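Local coordinates for antitoxin of toxin-antitoxin system VAPB (Rickettsia felis, PDB 3ZVK), which neutralises its cognate toxin VapC2, partially inhibiting that toxin's RNase activity, and binds promoter DNA together with it as part of a type II toxin-antitoxin system, at the interface of chains A and B. Residues are numbered along the deposited sequence; one frame, centred on the assembly and turned at random. Chains: chain A/B, Antitoxin of toxin-antitoxin system VAPB.

Contact 1: the interface of chains A and B. Residues chain A 7, 13-17, 28, 39; chain B 7, 13-17, 37, 39.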
# COMPACT_ATOMS: atom_id res chain seq x y z
N PHE A 7 9.30 16.95 7.83
CA PHE A 7 8.97 17.86 6.74
C PHE A 7 9.60 17.34 5.43
O PHE A 7 10.34 16.37 5.44
CB PHE A 7 9.43 19.29 7.09
CG PHE A 7 10.92 19.48 7.16
CD1 PHE A 7 11.63 19.14 8.31
CD2 PHE A 7 11.62 20.00 6.08
CE1 PHE A 7 13.02 19.29 8.36
CE2 PHE A 7 13.01 20.16 6.13
CZ PHE A 7 13.70 19.81 7.27
N GLN A 13 12.14 13.04 2.61
CA GLN A 13 11.55 13.33 3.90
C GLN A 13 12.69 13.75 4.83
O GLN A 13 13.83 13.28 4.67
CB GLN A 13 10.91 12.08 4.44
CG GLN A 13 9.74 12.35 5.34
CD GLN A 13 9.22 11.09 5.96
OE1 GLN A 13 9.90 10.43 6.76
NE2 GLN A 13 8.02 10.73 5.58
N ALA A 14 12.41 14.63 5.80
CA ALA A 14 13.45 15.07 6.73
C ALA A 14 12.91 15.28 8.12
O ALA A 14 11.72 15.48 8.28
CB ALA A 14 14.13 16.33 6.20
N VAL A 15 13.78 15.21 9.12
CA VAL A 15 13.46 15.43 10.53
C VAL A 15 14.22 16.70 11.00
O VAL A 15 15.43 16.83 10.81
CB VAL A 15 13.71 14.17 11.43
CG1 VAL A 15 15.11 13.63 11.29
CG2 VAL A 15 13.37 14.42 12.89
N ARG A 16 13.50 17.65 11.57
CA ARG A 16 14.11 18.87 12.07
C ARG A 16 14.61 18.62 13.48
O ARG A 16 13.79 18.34 14.36
CB ARG A 16 13.11 20.03 12.05
CG ARG A 16 13.78 21.36 11.91
CD ARG A 16 12.78 22.49 11.93
NE ARG A 16 12.18 22.64 10.61
CZ ARG A 16 10.92 22.34 10.33
NH1 ARG A 16 10.12 21.87 11.28
NH2 ARG A 16 10.46 22.51 9.11
N LEU A 17 15.93 18.65 13.68
CA LEU A 17 16.48 18.34 15.00
C LEU A 17 16.40 19.49 15.99
O LEU A 17 16.80 20.62 15.67
CB LEU A 17 17.97 17.89 14.91
CG LEU A 17 18.32 16.71 14.01
CD1 LEU A 17 19.79 16.58 13.91
CD2 LEU A 17 17.76 15.45 14.52
N VAL A 28 25.42 11.22 8.81
CA VAL A 28 25.18 10.28 9.92
C VAL A 28 24.86 8.88 9.43
O VAL A 28 24.42 8.69 8.31
CB VAL A 28 24.09 10.77 10.91
CG1 VAL A 28 24.60 11.91 11.79
CG2 VAL A 28 22.77 11.11 10.22
N LEU A 39 20.23 7.51 14.74
CA LEU A 39 21.12 8.38 13.96
C LEU A 39 22.34 8.56 14.84
O LEU A 39 22.22 8.86 16.03
CB LEU A 39 20.51 9.76 13.62
CG LEU A 39 19.08 9.79 12.99
CD1 LEU A 39 18.59 11.20 12.88
CD2 LEU A 39 19.04 9.13 11.60
N PHE B 7 21.66 18.96 7.03
CA PHE B 7 21.57 20.23 6.30
C PHE B 7 20.85 21.26 7.18
O PHE B 7 20.38 20.92 8.26
CB PHE B 7 20.86 20.02 4.93
CG PHE B 7 19.40 19.65 5.03
CD1 PHE B 7 19.01 18.33 5.27
CD2 PHE B 7 18.40 20.61 4.90
CE1 PHE B 7 17.67 18.00 5.40
CE2 PHE B 7 17.06 20.27 5.02
CZ PHE B 7 16.70 18.97 5.26
N GLN B 13 18.90 22.73 12.41
CA GLN B 13 19.64 21.66 11.74
C GLN B 13 18.62 20.58 11.37
O GLN B 13 17.63 20.38 12.09
CB GLN B 13 20.67 21.08 12.70
CG GLN B 13 21.89 20.57 11.99
CD GLN B 13 22.81 19.89 12.94
OE1 GLN B 13 22.46 18.86 13.53
NE2 GLN B 13 23.99 20.46 13.11
N ALA B 14 18.85 19.87 10.26
CA ALA B 14 17.93 18.82 9.87
C ALA B 14 18.65 17.63 9.28
O ALA B 14 19.77 17.79 8.79
CB ALA B 14 16.89 19.35 8.88
N VAL B 15 18.01 16.44 9.33
CA VAL B 15 18.55 15.19 8.76
C VAL B 15 17.65 14.76 7.62
O VAL B 15 16.44 14.67 7.80
CB VAL B 15 18.72 14.07 9.84
CG1 VAL B 15 19.23 12.77 9.22
CG2 VAL B 15 19.65 14.52 10.94
N ARG B 16 18.22 14.53 6.44
CA ARG B 16 17.43 14.09 5.27
C ARG B 16 17.36 12.58 5.33
O ARG B 16 18.39 11.91 5.27
CB ARG B 16 18.08 14.56 3.97
CG ARG B 16 17.10 14.76 2.85
CD ARG B 16 17.84 15.12 1.59
NE ARG B 16 18.17 16.54 1.56
CZ ARG B 16 19.39 17.03 1.66
NH1 ARG B 16 20.43 16.21 1.74
NH2 ARG B 16 19.60 18.33 1.67
N LEU B 17 16.16 12.04 5.53
CA LEU B 17 16.00 10.60 5.68
C LEU B 17 16.04 9.82 4.38
O LEU B 17 15.30 10.16 3.48
CB LEU B 17 14.68 10.23 6.42
CG LEU B 17 14.44 10.85 7.79
CD1 LEU B 17 13.01 10.58 8.21
CD2 LEU B 17 15.41 10.30 8.82
N ILE B 37 21.16 9.53 18.73
CA ILE B 37 19.76 9.73 19.14
C ILE B 37 18.84 8.67 18.54
O ILE B 37 19.07 8.22 17.41
CB ILE B 37 19.24 11.16 18.76
CG1 ILE B 37 19.42 11.48 17.26
CG2 ILE B 37 19.84 12.25 19.65
CD1 ILE B 37 18.83 12.79 16.79
N LEU B 39 14.90 7.90 17.25
CA LEU B 39 13.70 8.53 16.73
C LEU B 39 12.61 7.49 16.64
O LEU B 39 12.76 6.51 15.91
CB LEU B 39 14.00 9.10 15.32
CG LEU B 39 14.48 10.55 15.17
CD1 LEU B 39 15.67 10.87 16.08
CD2 LEU B 39 14.88 10.81 13.74
O HOH W 1 13.14 10.62 2.01
O HOH W 2 18.44 22.45 15.08
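B:Val15 and A:Val15, with 67 and 50 Å² hidden, face each other where strand 12-17 of one antitoxin pairs antiparallel with the same strand of the other. The two-fold axis runs between them: A:Val15 N gives its hydrogen to B:Val15 O at 3.0 Å, nearly straight (161° at H), and the reverse bond matches it. At the ends of the pairing A:Leu17 N meets B:Gln13 O at 2.9 Å, and its twin does likewise; beyond, one water at each end joins a Gln13 N to the opposing Leu17 O.

The two-fold is not exact in the side chains: the valines, and Leu39 with them, take different rotamers in the two chains. A:Val15 puts CG1 in the crowded position between N and carbonyl carbon (chi1 54°), tip to tip with B:Leu39 CD2 at 3.7 Å. B:Val15 turns CG1 anti to N (chi1 178°); its CG2 meets A:Leu17 CD1 at 3.6 Å, while CG1 points at A:Val28 CG2. A beta-branched residue suits an extended strand and fills this tight apolar centre. A:Leu39 reaches in from strand 36-41, its CD1 3.8 Å from B:Leu39 CD2, and its backbone pairs with B:Ile37 through two bonds nearly along the C=O axes.

On the other side of the strands small A:Ala14 and B:Ala14 let the phenylalanines close in. A:Phe7 CZ touches B:Phe7 CZ tip to tip at 3.7 Å, and each ring presents its edge to the partner's alanine methyl. Within each chain, Ala14 CB lies over one ring face and Arg16 NH2 over the other, both toward the rim, which should limit the ring's freedom.

The patch forms the centre of the swapped-hairpin, AbrB/MazE-type dimer, whose strands interleave across the two-fold axis.

Contact 2: the interface of chains A and B. Residues chain A 21-23, 39-40; chain B 13, 30, 35-37.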
# COMPACT_ATOMS: atom_id res chain seq x y z
N PHE A 21 20.18 18.41 20.21
CA PHE A 21 20.54 17.18 19.50
C PHE A 21 21.30 17.38 18.19
O PHE A 21 21.44 16.44 17.39
CB PHE A 21 19.30 16.28 19.35
CG PHE A 21 18.65 15.93 20.67
CD1 PHE A 21 19.35 15.22 21.65
CD2 PHE A 21 17.36 16.34 20.96
CE1 PHE A 21 18.75 14.92 22.89
CE2 PHE A 21 16.75 16.00 22.18
CZ PHE A 21 17.46 15.30 23.13
N ARG A 22 21.82 18.59 17.98
CA ARG A 22 22.60 18.93 16.79
C ARG A 22 23.89 18.12 16.69
O ARG A 22 24.53 17.83 17.70
CB ARG A 22 22.89 20.42 16.72
CG ARG A 22 21.71 21.26 16.27
CD ARG A 22 22.08 22.72 16.31
NE ARG A 22 21.00 23.59 15.87
CZ ARG A 22 20.98 24.91 16.05
NH1 ARG A 22 21.99 25.52 16.65
NH2 ARG A 22 19.95 25.63 15.63
N PHE A 23 24.23 17.73 15.47
CA PHE A 23 25.44 16.97 15.15
C PHE A 23 26.51 17.93 14.64
O PHE A 23 26.18 18.98 14.07
CB PHE A 23 25.12 15.91 14.07
CG PHE A 23 24.35 14.71 14.58
CD1 PHE A 23 22.96 14.72 14.61
CD2 PHE A 23 25.02 13.57 15.01
CE1 PHE A 23 22.26 13.61 15.07
CE2 PHE A 23 24.32 12.46 15.46
CZ PHE A 23 22.96 12.49 15.50
N LEU A 39 20.23 7.51 14.74
CA LEU A 39 21.12 8.38 13.96
C LEU A 39 22.34 8.56 14.84
O LEU A 39 22.22 8.86 16.03
CB LEU A 39 20.51 9.76 13.62
CG LEU A 39 19.08 9.79 12.99
CD1 LEU A 39 18.59 11.20 12.88
CD2 LEU A 39 19.04 9.13 11.60
N GLN A 40 23.51 8.29 14.29
CA GLN A 40 24.76 8.33 15.03
C GLN A 40 25.93 8.73 14.13
O GLN A 40 25.79 8.59 12.91
CB GLN A 40 25.02 6.94 15.66
CG GLN A 40 25.18 5.83 14.63
CD GLN A 40 25.40 4.46 15.18
OE1 GLN A 40 25.23 3.47 14.47
NE2 GLN A 40 25.80 4.34 16.44
N GLN B 13 18.90 22.73 12.41
CA GLN B 13 19.64 21.66 11.74
C GLN B 13 18.62 20.58 11.37
O GLN B 13 17.63 20.38 12.09
CB GLN B 13 20.67 21.08 12.70
CG GLN B 13 21.89 20.57 11.99
CD GLN B 13 22.81 19.89 12.94
OE1 GLN B 13 22.46 18.86 13.53
NE2 GLN B 13 23.99 20.46 13.11
N VAL B 30 12.49 12.24 20.35
CA VAL B 30 13.95 12.28 20.25
C VAL B 30 14.56 12.03 21.62
O VAL B 30 14.31 12.80 22.55
CB VAL B 30 14.53 13.56 19.60
CG1 VAL B 30 16.03 13.42 19.36
CG2 VAL B 30 13.81 13.88 18.31
N LYS B 35 26.59 8.34 21.47
CA LYS B 35 26.95 9.49 20.66
C LYS B 35 25.81 9.95 19.72
O LYS B 35 25.94 10.96 19.03
CB LYS B 35 28.25 9.23 19.89
N GLY B 36 24.69 9.24 19.73
CA GLY B 36 23.56 9.56 18.86
C GLY B 36 22.21 9.75 19.51
O GLY B 36 22.11 10.13 20.68
N ILE B 37 21.16 9.53 18.73
CA ILE B 37 19.76 9.73 19.14
C ILE B 37 18.84 8.67 18.54
O ILE B 37 19.07 8.22 17.41
CB ILE B 37 19.24 11.16 18.76
CG1 ILE B 37 19.42 11.48 17.26
CG2 ILE B 37 19.84 12.25 19.65
CD1 ILE B 37 18.83 12.79 16.79
O HOH W 3 18.44 22.45 15.08
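Two phenylalanines of chain A, on the stretch that follows strand 12-17, hold B:Ile37 from different directions, while A:Phe23 also offers its backbone to B:Gln13. Both rings have CG anti to their own carbonyl carbon (chi1 -57° for A:Phe21, -75° for A:Phe23), yet they meet different branches of the isoleucine. B:Ile37 sets CG1 in the crowded position between N and carbonyl carbon, with CG2 anti to the carbonyl carbon. The side chain crosses A:Phe21 obliquely, CG2 lying 3.6 Å from A:Phe21 CD1, and the CD1 methyl ending its other branch lies 3.9 Å from A:Phe23 CE1. A branched aliphatic chain is well suited to touching two rings at once.

B:Val30 comes tip to tip with A:Phe21, laying CG1 over a ring face, displaced toward the rim, at 3.9 Å from the centroid in a CH-pi contact. Its chi1 of -172°, with CG1 anti to N, aims that methyl at the ring. B:Gly36, without a side chain, brings its CA close to A:Leu39 O beside the strand pairing.

B:Gln13 supplies the polar grip. Extended beyond CG, it carries its amide to the backbone of A:Phe23, where a glutamine can both accept and donate: OE1 takes the hydrogen of A:Phe23 N on a lone pair at 2.9 Å. The aliphatic part of A:Arg22 crosses this side chain obliquely, CG 3.7 Å from B:Gln13 CB, and its NE reaches a water that also contacts B:Gln13 N. Completing the amide's grip, B:Gln13 NE2 donates to a lone pair of A:Phe23 O at 2.8 Å, with the acceptor near the plane of the amide, so that the two bonds together set the rotation of the amide.

The C-alpha centres of contact 1 and contact 2 lie about 9 Å apart, and the two meet in A:Leu39, B:Gln13 and B:Ile37. Strand 12-17 of chain B therefore serves both, giving backbone bonds to contact 1 and a side-chain amide to contact 2, while the backbone pairing of A:Leu39 with B:Ile37, between strands 36-41 of the two chains, belongs to both. Because the dimer is two-fold symmetric, contact 2 recurs with the chains exchanged, so contact 1 is flanked by two such patches. Together they form one continuous antitoxin-antitoxin interface, consistent with the VapB-VapB interactions that help link the heterodimers in the DNA-bound assembly.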